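Local coordinates for putative sugar binding protein (Bacteroides vulgatus ATCC 8482, PDB 3KEZ), which probably binds sugars at the outer membrane as a calcium-containing member of the SusD family of nutrient-binding proteins, at residues A[43-48]-A[270-275]; A[238-243]-A[302-307]; A[257-262]-A[330-335]; A[317-322]-A[393-398]. One frame throughout, in Å; residues are numbered along the deposited sequence. Where two conformers were deposited one is given.

In the fold
From the N terminus, the first contact segment lies on helix 43-50, and contact 1 closes the longest loop by bringing 270-275 back to it across 221 residues, 108 of them helical. Contact 2 (238-243 with 302-307) and contact 3 (257-262 with 330-335) each cross contact 1 and each other, because their segments alternate along the chain. Contact 4 (317-322 with 393-398) opens after contacts 1 and 2 have closed, but crosses contact 3. Contact 3 is the two-stranded sheet beside calcium, and contact 4 supplies Q322 to the same ion. Contacts 1, 2 and 4 all touch the 330-335 side of contact 3, so helix 43-50, W243 and the 317-322 loop all pack on strand 332-336.

Contact 1 of 4, residues A[43-48]-A[270-275]; sequences RLVYYG and ESMGYL. With EDO (1,2-ethanediol), chain G.
M272, a selenomethionine, has CG anti to its carbonyl carbon (chi1 -63°) and then bends at both following torsions, so that SE and CE curl back toward helix 43-50. Y46 contributes the complementary turn: its CG takes the crowded position between backbone N and carbonyl carbon (chi1 69°). The result is a Met-aromatic contact joining the N-terminal helix 43-50 of this SusD-family protein to the short helix 272-275, whose N-cap position is held by S271. The selenium lies 5.4 Å from the centroid of the Y46 ring, 89° off the ring normal, and therefore at the ring edge. It is nearer still to the root of that side chain, with M272 SE 3.8 Å from Y46 CB. The terminal methyl extends the apolar patch along the helix, M272 CE lying 3.9 Å from V45 CG1, the branch anti to the V45 backbone N. One turn on, L275 CD1 approaches Y46 CD2 obliquely, 3.7 Å away, while R43 CA, of the same helix as Y46, sits over one ring face, offset toward the rim. Y67 meets the ring edge-to-face.

Towards the partly exposed end the contact is electrostatic only. R43 NH2 and E270 OE1 are 4.1 Å apart, with the oxygen well out of the guanidinium plane, so no N-H points at it; E270 makes its salt bridge with R63, and R43 NH1 bonds to S80. The extended R43 chain also reaches an ethanediol, probably from the crystallisation liquor, with a nearly straight bond from R43 NH1 to EDO O1 of 3.2 Å.

Contact 2 of 4, residues A[238-243]-A[302-307]; sequences EYPTAW and RLKILS
I305 leaves its backbone with CB directed at 238-243, and CG1 sits in the crowded position between backbone N and carbonyl carbon (chi1 60°). From there the branch bends on (chi2 65°) to CD1, while CG2, anti to the carbonyl carbon, does the meeting: this methyl makes the contacts of I305 with three residues of 238-243. I305 CG2 lies 3.7 Å from the carbonyl oxygen P240 O. At the same distance of 3.7 Å it meets W243 NE1, approaching the indole obliquely. The Y239 ring completes the surroundings, with Y239 CD1 4.2 Å from I305 CG2. One methyl is thus lodged among two aromatic rings and a turn of backbone, where about 239-242 forms a weakly bonded helical turn. The two aromatics also meet each other: W243 NE1 stands over one face of the Y239 ring, offset toward its rim.

The flanking side chains pack by their aliphatic parts. R302 CG presses on Y239 CE1 at 3.5 Å, and the guanidinium is turned 89° from the phenol ring, so this is not a stacked pair. The polar ends find acidic partners: Y239 OH bonds to E391, while R302 makes salt bridges with D300, E387 and E391. P240 and K304 run side by side, P240 CG being 3.9 Å from K304 CD before the lysine chain leads off. Water 1 bridges the two backbones, donating to P240 O at 2.9 Å and to K304 O.

This packing joins the 239-242 helical turn to the 3-10 segment leading into strand 306-309; R302 rests on helix 354-368, L303 on helix 288-295, and W243 on strand 332-336.

Contact 3 of 4, residues A[257-262]-A[330-335]; sequences FEIVNL and ANIPLI. With CA (calcium ion), chain C.
The two strands run antiparallel, and a classic beta bulge shapes their fit: L334 and I335 both face F257, while I259 pairs with I332. P333, the centre of an inverse gamma turn, lies at this irregularity. Straight hydrogen bonds hold both sides of it, F257 N to I335 O at 3.1 Å (163°) and I332 N to I259 O at 3.0 Å (159°).

On the face shared by F257, I259, I332 and I335, the side chains pack flank to flank. I259 and I332 lie side by side with their CB atoms 3.7 Å apart. The knob of L334 CD2 fits the notch between F257 and I259, lying 3.8 Å from F257 CE2 and touching I259 CG1; I335 CD1 meets the F257 ring at its edge.

At the other end N331 fits against the 258-261 backbone, N331 CB 3.2 Å from I259 O. Its OD1 accepts N261 N from above the carbonyl plane and binds calcium at 2.5 Å, while N261 O binds the ion at 2.4 Å. Its ND2 meets E258 OE2 from above the carboxylate plane at 3.0 Å, the two planes being perpendicular; K190 pairs with the other oxygen, E258 OE1. E325, Q322, D329 and water 2 complete the calcium site.

The sheet lies among helices: F257 touches helices 20-34 and 195-209, I335 also meets 195-209, and I332 and L334 lean on V45 of helix 43-50.

Contact 4 of 4, residues A[317-322]-A[393-398]; sequences NKYQPQ and VAEGHR. With CA (calcium ion), chain C.
K318 NZ is gripped by three acceptors: V393 O, E395 OE2 and, just before the second segment, E391 O. The ammonium thereby ties the loop between strands 313-316 and 332-336 to the loop between helices 381-392 and 398-403, both within the SusD family region. V393 O takes it at 2.7 Å from K318 NZ, in the carbonyl plane and on a lone pair. E395 OE2 forms a salt bridge, also 2.7 Å from K318 NZ, through its anti lone pair, the one away from the other oxygen. The lysine reaches this nest as a straight rod: CG is anti to the carbonyl carbon (chi1 -66°) and every later torsion is extended. It crosses the glutamate at about a right angle. Because the lysine is buried, these oxygens would be expected to favour its charged form; E395 OE1 is balanced in turn by a salt bridge with R336.

Y319, the centre of an inverse gamma turn, sends its ring to the same loop. Its hydroxyl donates to A394 O at 2.6 Å from Y319 OH, and that oxygen lies at the ring edge, in the plane of the phenol. D49 accepts the backbone N-H of A394.

Further along, Q320 NE2 folds back to N317 O at 2.8 Å, nearly along the C=O axis, and also bonds to P240 O. The loop then arrives at the metal. The Q322 chain bends at chi2 (65°), and its side-chain amide oxygen, Q322 OE1, binds the calcium ion at 2.6 Å.

Contact 1 of 4, residues A[43-48]-A[270-275]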
# COMPACT_ATOMS: atom_id res chain seq x y z
N ARG A 43 -0.46 8.93 -5.76
CA ARG A 43 -1.73 8.35 -6.22
C ARG A 43 -1.96 6.93 -5.81
O ARG A 43 -3.09 6.59 -5.46
CB ARG A 43 -1.87 8.50 -7.74
CG ARG A 43 -2.10 9.94 -8.13
CD ARG A 43 -2.28 10.11 -9.63
NE ARG A 43 -2.51 11.50 -9.98
CZ ARG A 43 -2.52 11.97 -11.22
NH1 ARG A 43 -2.31 11.17 -12.23
NH2 ARG A 43 -2.72 13.27 -11.44
N LEU A 44 -0.89 6.10 -5.82
CA LEU A 44 -1.04 4.69 -5.44
C LEU A 44 -1.23 4.52 -3.94
O LEU A 44 -1.85 3.54 -3.50
CB LEU A 44 0.11 3.81 -5.96
CG LEU A 44 0.21 3.78 -7.50
CD1 LEU A 44 1.44 3.01 -7.90
CD2 LEU A 44 -1.03 3.15 -8.16
N VAL A 45 -0.82 5.52 -3.16
CA VAL A 45 -1.02 5.46 -1.74
C VAL A 45 -2.39 5.96 -1.37
O VAL A 45 -3.13 5.27 -0.68
CB VAL A 45 0.10 6.19 -0.97
CG1 VAL A 45 -0.07 5.96 0.54
CG2 VAL A 45 1.48 5.63 -1.45
N TYR A 46 -2.77 7.16 -1.79
CA TYR A 46 -3.99 7.72 -1.27
C TYR A 46 -5.27 7.05 -1.76
O TYR A 46 -6.31 7.22 -1.14
CB TYR A 46 -4.07 9.23 -1.45
CG TYR A 46 -4.24 9.81 -2.86
CD1 TYR A 46 -5.38 9.61 -3.59
CD2 TYR A 46 -3.30 10.67 -3.37
CE1 TYR A 46 -5.54 10.20 -4.84
CE2 TYR A 46 -3.44 11.25 -4.63
CZ TYR A 46 -4.58 11.04 -5.34
OH TYR A 46 -4.75 11.64 -6.57
N TYR A 47 -5.20 6.33 -2.87
CA TYR A 47 -6.41 5.73 -3.49
C TYR A 47 -7.27 5.00 -2.45
O TYR A 47 -8.46 5.29 -2.28
CB TYR A 47 -6.02 4.79 -4.63
CG TYR A 47 -7.19 4.19 -5.39
CD1 TYR A 47 -7.87 4.93 -6.33
CD2 TYR A 47 -7.62 2.88 -5.14
CE1 TYR A 47 -8.96 4.38 -7.02
CE2 TYR A 47 -8.71 2.35 -5.81
CZ TYR A 47 -9.34 3.07 -6.76
OH TYR A 47 -10.39 2.50 -7.45
N GLY A 48 -6.65 4.11 -1.68
CA GLY A 48 -7.42 3.29 -0.76
C GLY A 48 -7.94 4.03 0.48
O GLY A 48 -8.73 3.46 1.26
N GLU A 270 2.51 17.23 -5.46
CA GLU A 270 1.41 16.23 -5.43
C GLU A 270 1.77 14.98 -4.61
O GLU A 270 1.04 13.99 -4.62
CB GLU A 270 0.94 15.87 -6.84
CG GLU A 270 0.39 17.07 -7.59
CD GLU A 270 -0.36 16.72 -8.85
OE1 GLU A 270 -0.02 15.70 -9.49
OE2 GLU A 270 -1.28 17.50 -9.21
N SER A 271 2.86 15.05 -3.86
CA SER A 271 3.29 13.96 -2.99
C SER A 271 2.45 13.93 -1.70
O SER A 271 1.84 14.93 -1.33
CB SER A 271 4.77 14.16 -2.61
OG SER A 271 4.90 15.24 -1.70
N MSE A 272 2.46 12.80 -1.01
CA MSE A 272 1.68 12.63 0.24
C MSE A 272 2.04 13.69 1.27
O MSE A 272 1.15 14.20 1.98
CB MSE A 272 1.84 11.22 0.82
CG MSE A 272 1.30 10.10 -0.08
SE MSE A 272 -0.59 10.27 -0.25
CE MSE A 272 -1.18 9.54 1.48
N GLY A 273 3.33 14.04 1.33
CA GLY A 273 3.82 15.02 2.27
C GLY A 273 3.16 16.37 2.07
O GLY A 273 2.87 17.06 3.05
N TYR A 274 2.93 16.74 0.81
CA TYR A 274 2.26 18.01 0.52
C TYR A 274 0.73 17.88 0.52
O TYR A 274 0.03 18.84 0.84
CB TYR A 274 2.74 18.56 -0.82
CG TYR A 274 2.84 20.06 -0.91
CD1 TYR A 274 3.89 20.76 -0.32
CD2 TYR A 274 1.89 20.78 -1.62
CE1 TYR A 274 3.97 22.16 -0.43
CE2 TYR A 274 1.96 22.17 -1.72
CZ TYR A 274 3.01 22.84 -1.14
OH TYR A 274 3.05 24.20 -1.28
N LEU A 275 0.18 16.72 0.18
CA LEU A 275 -1.30 16.60 0.16
C LEU A 275 -1.87 16.55 1.58
O LEU A 275 -2.96 17.08 1.84
CB LEU A 275 -1.76 15.39 -0.64
CG LEU A 275 -1.40 15.37 -2.14
CD1 LEU A 275 -1.67 13.98 -2.71
CD2 LEU A 275 -2.16 16.45 -2.88
C1 EDO G . -1.97 13.88 -15.75
O1 EDO G . -2.17 12.63 -15.09
C2 EDO G . -2.64 14.99 -14.94
O2 EDO G . -3.82 14.47 -14.29

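Contact 2 of 4, residues A[238-243]-A[302-307]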
# COMPACT_ATOMS: atom_id res chain seq x y z
N GLU A 238 8.16 6.92 20.93
CA GLU A 238 8.72 7.26 19.62
C GLU A 238 7.65 7.64 18.60
O GLU A 238 7.90 8.45 17.70
CB GLU A 238 9.46 6.05 19.07
CG GLU A 238 10.77 5.77 19.77
CD GLU A 238 11.33 4.36 19.54
OE1 GLU A 238 10.65 3.48 18.96
OE2 GLU A 238 12.48 4.14 19.97
N TYR A 239 6.46 7.06 18.74
CA TYR A 239 5.48 7.04 17.65
C TYR A 239 5.17 8.40 17.03
O TYR A 239 5.17 8.53 15.80
CB TYR A 239 4.19 6.38 18.09
CG TYR A 239 3.29 5.96 16.97
CD1 TYR A 239 2.32 6.83 16.45
CD2 TYR A 239 3.35 4.69 16.47
CE1 TYR A 239 1.44 6.42 15.45
CE2 TYR A 239 2.51 4.28 15.48
CZ TYR A 239 1.54 5.14 14.96
OH TYR A 239 0.71 4.68 13.98
N PRO A 240 4.95 9.43 17.87
CA PRO A 240 4.54 10.72 17.28
C PRO A 240 5.58 11.33 16.32
O PRO A 240 5.19 12.05 15.41
CB PRO A 240 4.33 11.60 18.50
CG PRO A 240 4.05 10.66 19.63
CD PRO A 240 4.89 9.44 19.33
N THR A 241 6.88 11.06 16.52
CA THR A 241 7.92 11.67 15.68
C THR A 241 8.77 10.71 14.85
O THR A 241 9.61 11.16 14.06
CB THR A 241 8.89 12.57 16.51
OG1 THR A 241 9.60 11.75 17.44
CG2 THR A 241 8.14 13.69 17.23
N ALA A 242 8.55 9.40 15.01
CA ALA A 242 9.43 8.38 14.42
C ALA A 242 9.36 8.46 12.88
O ALA A 242 10.33 8.13 12.18
CB ALA A 242 9.02 6.97 14.90
N TRP A 243 8.21 8.90 12.39
CA TRP A 243 7.93 9.10 10.97
C TRP A 243 8.92 10.03 10.26
O TRP A 243 9.07 9.94 9.04
CB TRP A 243 6.53 9.70 10.81
CG TRP A 243 5.49 8.92 11.51
CD1 TRP A 243 5.09 9.06 12.81
CD2 TRP A 243 4.74 7.82 10.98
NE1 TRP A 243 4.13 8.11 13.12
CE2 TRP A 243 3.89 7.35 12.01
CE3 TRP A 243 4.68 7.20 9.72
CZ2 TRP A 243 3.02 6.29 11.83
CZ3 TRP A 243 3.81 6.16 9.54
CH2 TRP A 243 2.99 5.71 10.59
N ARG A 302 -1.93 7.56 18.60
CA ARG A 302 -2.11 7.96 17.22
C ARG A 302 -2.86 9.30 17.08
O ARG A 302 -2.79 9.96 16.03
CB ARG A 302 -2.78 6.84 16.41
CG ARG A 302 -1.88 5.61 16.32
CD ARG A 302 -2.61 4.33 15.96
NE ARG A 302 -3.57 3.93 16.99
CZ ARG A 302 -3.99 2.67 17.18
NH1 ARG A 302 -3.53 1.66 16.43
NH2 ARG A 302 -4.88 2.44 18.11
N LEU A 303 -3.56 9.73 18.13
CA LEU A 303 -4.09 11.09 18.15
C LEU A 303 -2.95 12.11 17.99
O LEU A 303 -3.15 13.16 17.39
CB LEU A 303 -4.88 11.38 19.43
CG LEU A 303 -6.22 10.65 19.58
CD1 LEU A 303 -6.72 10.65 21.04
CD2 LEU A 303 -7.21 11.33 18.65
N LYS A 304 -1.74 11.77 18.45
CA LYS A 304 -0.62 12.72 18.37
C LYS A 304 0.03 12.88 17.00
O LYS A 304 0.99 13.65 16.86
CB LYS A 304 0.44 12.34 19.39
CG LYS A 304 0.01 12.57 20.82
CD LYS A 304 1.05 12.02 21.78
CE LYS A 304 0.77 12.43 23.22
NZ LYS A 304 1.94 12.16 24.09
N ILE A 305 -0.45 12.15 15.99
CA ILE A 305 0.02 12.35 14.62
C ILE A 305 -1.03 13.05 13.76
O ILE A 305 -0.93 13.05 12.54
CB ILE A 305 0.55 11.06 13.93
CG1 ILE A 305 -0.49 9.94 13.82
CG2 ILE A 305 1.85 10.59 14.59
CD1 ILE A 305 -1.70 10.29 12.92
N LEU A 306 -2.01 13.64 14.42
CA LEU A 306 -3.01 14.46 13.77
C LEU A 306 -2.54 15.91 13.87
O LEU A 306 -2.11 16.36 14.92
CB LEU A 306 -4.37 14.28 14.44
CG LEU A 306 -5.07 12.90 14.39
CD1 LEU A 306 -6.50 13.10 14.97
CD2 LEU A 306 -5.05 12.30 12.93
N SER A 307 -2.62 16.61 12.75
CA SER A 307 -2.27 18.03 12.65
C SER A 307 -3.54 18.79 12.35
O SER A 307 -4.18 18.58 11.32
CB SER A 307 -1.27 18.30 11.53
OG SER A 307 0.02 17.87 11.88
O HOH W 1 3.73 14.56 15.48

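Contact 3 of 4, residues A[257-262]-A[330-335]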
# COMPACT_ATOMS: atom_id res chain seq x y z
N PHE A 257 9.84 -1.28 4.03
CA PHE A 257 10.10 -0.73 2.71
C PHE A 257 9.67 0.72 2.68
O PHE A 257 8.50 1.04 2.90
CB PHE A 257 9.42 -1.54 1.61
CG PHE A 257 9.60 -0.98 0.20
CD1 PHE A 257 10.84 -0.51 -0.23
CD2 PHE A 257 8.56 -1.00 -0.70
CE1 PHE A 257 11.02 -0.04 -1.50
CE2 PHE A 257 8.73 -0.52 -2.00
CZ PHE A 257 9.98 -0.04 -2.40
N GLU A 258 10.66 1.57 2.41
CA GLU A 258 10.54 3.02 2.45
C GLU A 258 10.78 3.57 1.03
O GLU A 258 11.73 3.16 0.36
CB GLU A 258 11.58 3.57 3.45
CG GLU A 258 11.47 5.07 3.70
CD GLU A 258 12.31 5.58 4.86
OE1 GLU A 258 13.42 5.06 5.12
OE2 GLU A 258 11.87 6.53 5.49
N ILE A 259 9.86 4.41 0.53
CA ILE A 259 10.14 5.24 -0.63
C ILE A 259 10.93 6.44 -0.11
O ILE A 259 10.44 7.18 0.78
CB ILE A 259 8.88 5.73 -1.39
CG1 ILE A 259 7.99 4.55 -1.86
CG2 ILE A 259 9.26 6.65 -2.55
CD1 ILE A 259 8.67 3.54 -2.82
N VAL A 260 12.15 6.61 -0.63
CA VAL A 260 13.05 7.71 -0.26
C VAL A 260 12.92 8.87 -1.25
O VAL A 260 13.20 8.71 -2.45
CB VAL A 260 14.51 7.24 -0.19
CG1 VAL A 260 15.45 8.42 0.14
CG2 VAL A 260 14.66 6.13 0.87
N ASN A 261 12.44 9.99 -0.75
CA ASN A 261 12.34 11.25 -1.49
C ASN A 261 13.37 12.25 -0.95
O ASN A 261 13.56 12.36 0.27
CB ASN A 261 10.91 11.81 -1.34
CG ASN A 261 9.87 10.95 -2.08
OD1 ASN A 261 10.14 10.48 -3.18
ND2 ASN A 261 8.69 10.75 -1.46
N LEU A 262 14.04 12.98 -1.83
CA LEU A 262 15.13 13.89 -1.40
C LEU A 262 14.95 15.31 -1.91
O LEU A 262 14.39 15.51 -2.98
CB LEU A 262 16.48 13.35 -1.88
CG LEU A 262 16.85 11.94 -1.40
CD1 LEU A 262 18.07 11.46 -2.16
CD2 LEU A 262 17.08 11.90 0.14
N ALA A 330 8.98 14.35 2.11
CA ALA A 330 8.76 13.30 3.10
C ALA A 330 8.80 11.96 2.41
O ALA A 330 8.24 11.78 1.31
CB ALA A 330 7.43 13.49 3.82
N ASN A 331 9.48 11.02 3.07
CA ASN A 331 9.51 9.62 2.66
C ASN A 331 8.16 8.99 2.88
O ASN A 331 7.36 9.48 3.69
CB ASN A 331 10.59 8.85 3.45
CG ASN A 331 12.04 9.32 3.11
OD1 ASN A 331 12.24 10.15 2.24
ND2 ASN A 331 13.05 8.75 3.81
N ILE A 332 7.91 7.91 2.15
CA ILE A 332 6.69 7.13 2.22
C ILE A 332 6.95 5.81 2.96
O ILE A 332 7.74 4.99 2.50
CB ILE A 332 6.15 6.81 0.81
CG1 ILE A 332 6.25 8.06 -0.08
CG2 ILE A 332 4.73 6.22 0.94
CD1 ILE A 332 5.31 9.25 0.29
N PRO A 333 6.35 5.62 4.14
CA PRO A 333 6.50 4.36 4.89
C PRO A 333 5.59 3.27 4.33
O PRO A 333 4.63 2.88 4.98
CB PRO A 333 6.11 4.78 6.31
CG PRO A 333 5.04 5.79 6.10
CD PRO A 333 5.43 6.55 4.83
N LEU A 334 5.94 2.76 3.15
CA LEU A 334 5.03 2.00 2.32
C LEU A 334 4.63 0.65 2.92
O LEU A 334 3.49 0.24 2.81
CB LEU A 334 5.65 1.83 0.94
CG LEU A 334 4.68 1.56 -0.20
CD1 LEU A 334 3.64 2.67 -0.27
CD2 LEU A 334 5.51 1.47 -1.46
N ILE A 335 5.60 -0.04 3.51
CA ILE A 335 5.41 -1.31 4.26
C ILE A 335 6.08 -1.22 5.66
O ILE A 335 7.29 -0.94 5.79
CB ILE A 335 6.01 -2.55 3.51
CG1 ILE A 335 5.42 -2.68 2.09
CG2 ILE A 335 5.80 -3.87 4.35
CD1 ILE A 335 6.08 -3.76 1.23
CA CA C . 12.84 12.57 2.57
O HOH W 2 15.21 11.79 3.28

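Contact 4 of 4, residues A[317-322]-A[393-398]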
# COMPACT_ATOMS: atom_id res chain seq x y z
N ASN A 317 -0.46 13.47 9.95
CA ASN A 317 0.90 13.99 9.88
C ASN A 317 1.93 12.86 9.92
O ASN A 317 2.88 12.88 10.73
CB ASN A 317 1.13 14.96 11.06
CG ASN A 317 2.32 15.87 10.85
OD1 ASN A 317 2.57 16.29 9.73
ND2 ASN A 317 3.08 16.15 11.92
N LYS A 318 1.77 11.88 9.04
CA LYS A 318 2.71 10.75 8.96
C LYS A 318 3.86 10.99 8.00
O LYS A 318 4.88 10.33 8.07
CB LYS A 318 1.98 9.46 8.54
CG LYS A 318 1.00 8.98 9.58
CD LYS A 318 0.24 7.72 9.15
CE LYS A 318 -0.39 7.01 10.34
NZ LYS A 318 -1.12 5.73 9.96
N TYR A 319 3.64 11.91 7.07
CA TYR A 319 4.64 12.25 6.08
C TYR A 319 5.46 13.43 6.60
O TYR A 319 5.26 14.58 6.21
CB TYR A 319 3.94 12.52 4.77
CG TYR A 319 3.21 11.27 4.35
CD1 TYR A 319 3.88 10.20 3.74
CD2 TYR A 319 1.85 11.10 4.63
CE1 TYR A 319 3.22 9.02 3.42
CE2 TYR A 319 1.18 9.91 4.32
CZ TYR A 319 1.85 8.89 3.70
OH TYR A 319 1.16 7.75 3.36
N GLN A 320 6.36 13.10 7.51
CA GLN A 320 7.16 14.10 8.22
C GLN A 320 8.47 14.22 7.47
O GLN A 320 9.12 13.23 7.17
CB GLN A 320 7.37 13.70 9.70
CG GLN A 320 6.02 13.62 10.46
CD GLN A 320 6.14 13.15 11.89
OE1 GLN A 320 7.24 12.98 12.39
NE2 GLN A 320 4.98 12.93 12.56
N PRO A 321 8.84 15.44 7.09
CA PRO A 321 10.11 15.55 6.38
C PRO A 321 11.28 15.16 7.29
O PRO A 321 11.21 15.30 8.52
CB PRO A 321 10.17 17.05 6.05
CG PRO A 321 9.38 17.71 7.15
CD PRO A 321 8.28 16.74 7.47
N GLN A 322 12.33 14.64 6.67
CA GLN A 322 13.61 14.41 7.36
C GLN A 322 14.30 15.76 7.59
O GLN A 322 13.85 16.78 7.08
CB GLN A 322 14.48 13.41 6.56
CG GLN A 322 14.04 11.93 6.73
CD GLN A 322 12.62 11.63 6.16
OE1 GLN A 322 12.23 12.13 5.08
NE2 GLN A 322 11.86 10.81 6.89
N VAL A 393 -4.27 4.43 8.79
CA VAL A 393 -4.86 5.64 8.21
C VAL A 393 -3.79 6.45 7.42
O VAL A 393 -2.65 6.67 7.90
CB VAL A 393 -5.61 6.46 9.27
CG1 VAL A 393 -4.67 6.99 10.36
CG2 VAL A 393 -6.42 7.56 8.61
N ALA A 394 -4.17 6.80 6.17
CA ALA A 394 -3.33 7.61 5.22
C ALA A 394 -2.18 6.82 4.57
O ALA A 394 -1.31 7.41 3.90
CB ALA A 394 -2.83 8.93 5.86
N GLU A 395 -2.19 5.49 4.75
CA GLU A 395 -1.19 4.59 4.16
C GLU A 395 -1.81 3.67 3.09
O GLU A 395 -1.15 2.79 2.59
CB GLU A 395 -0.45 3.76 5.22
CG GLU A 395 0.35 4.59 6.25
CD GLU A 395 0.84 3.77 7.42
OE1 GLU A 395 1.76 2.95 7.25
OE2 GLU A 395 0.34 4.00 8.53
N GLY A 396 -3.07 3.93 2.72
CA GLY A 396 -3.63 3.35 1.50
C GLY A 396 -4.35 2.02 1.59
O GLY A 396 -4.53 1.34 0.54
N HIS A 397 -4.84 1.69 2.79
CA HIS A 397 -5.48 0.39 3.05
C HIS A 397 -7.02 0.35 3.17
O HIS A 397 -7.64 -0.66 2.81
CB HIS A 397 -4.90 -0.17 4.33
CG HIS A 397 -3.48 -0.58 4.20
ND1 HIS A 397 -3.08 -1.89 4.07
CD2 HIS A 397 -2.34 0.17 4.14
CE1 HIS A 397 -1.77 -1.94 3.94
NE2 HIS A 397 -1.29 -0.71 4.00
N ARG A 398 -7.62 1.38 3.75
CA ARG A 398 -8.97 1.20 4.32
C ARG A 398 -10.03 0.68 3.34
O ARG A 398 -10.72 -0.27 3.67
CB ARG A 398 -9.48 2.49 4.99
CG ARG A 398 -10.88 2.43 5.60
CD ARG A 398 -11.04 1.46 6.74
NE ARG A 398 -12.43 1.45 7.22
CZ ARG A 398 -12.94 0.57 8.07
NH1 ARG A 398 -12.20 -0.42 8.60
NH2 ARG A 398 -14.21 0.67 8.39
CA CA C . 12.84 12.57 2.57
O HOH W 2 15.21 11.79 3.28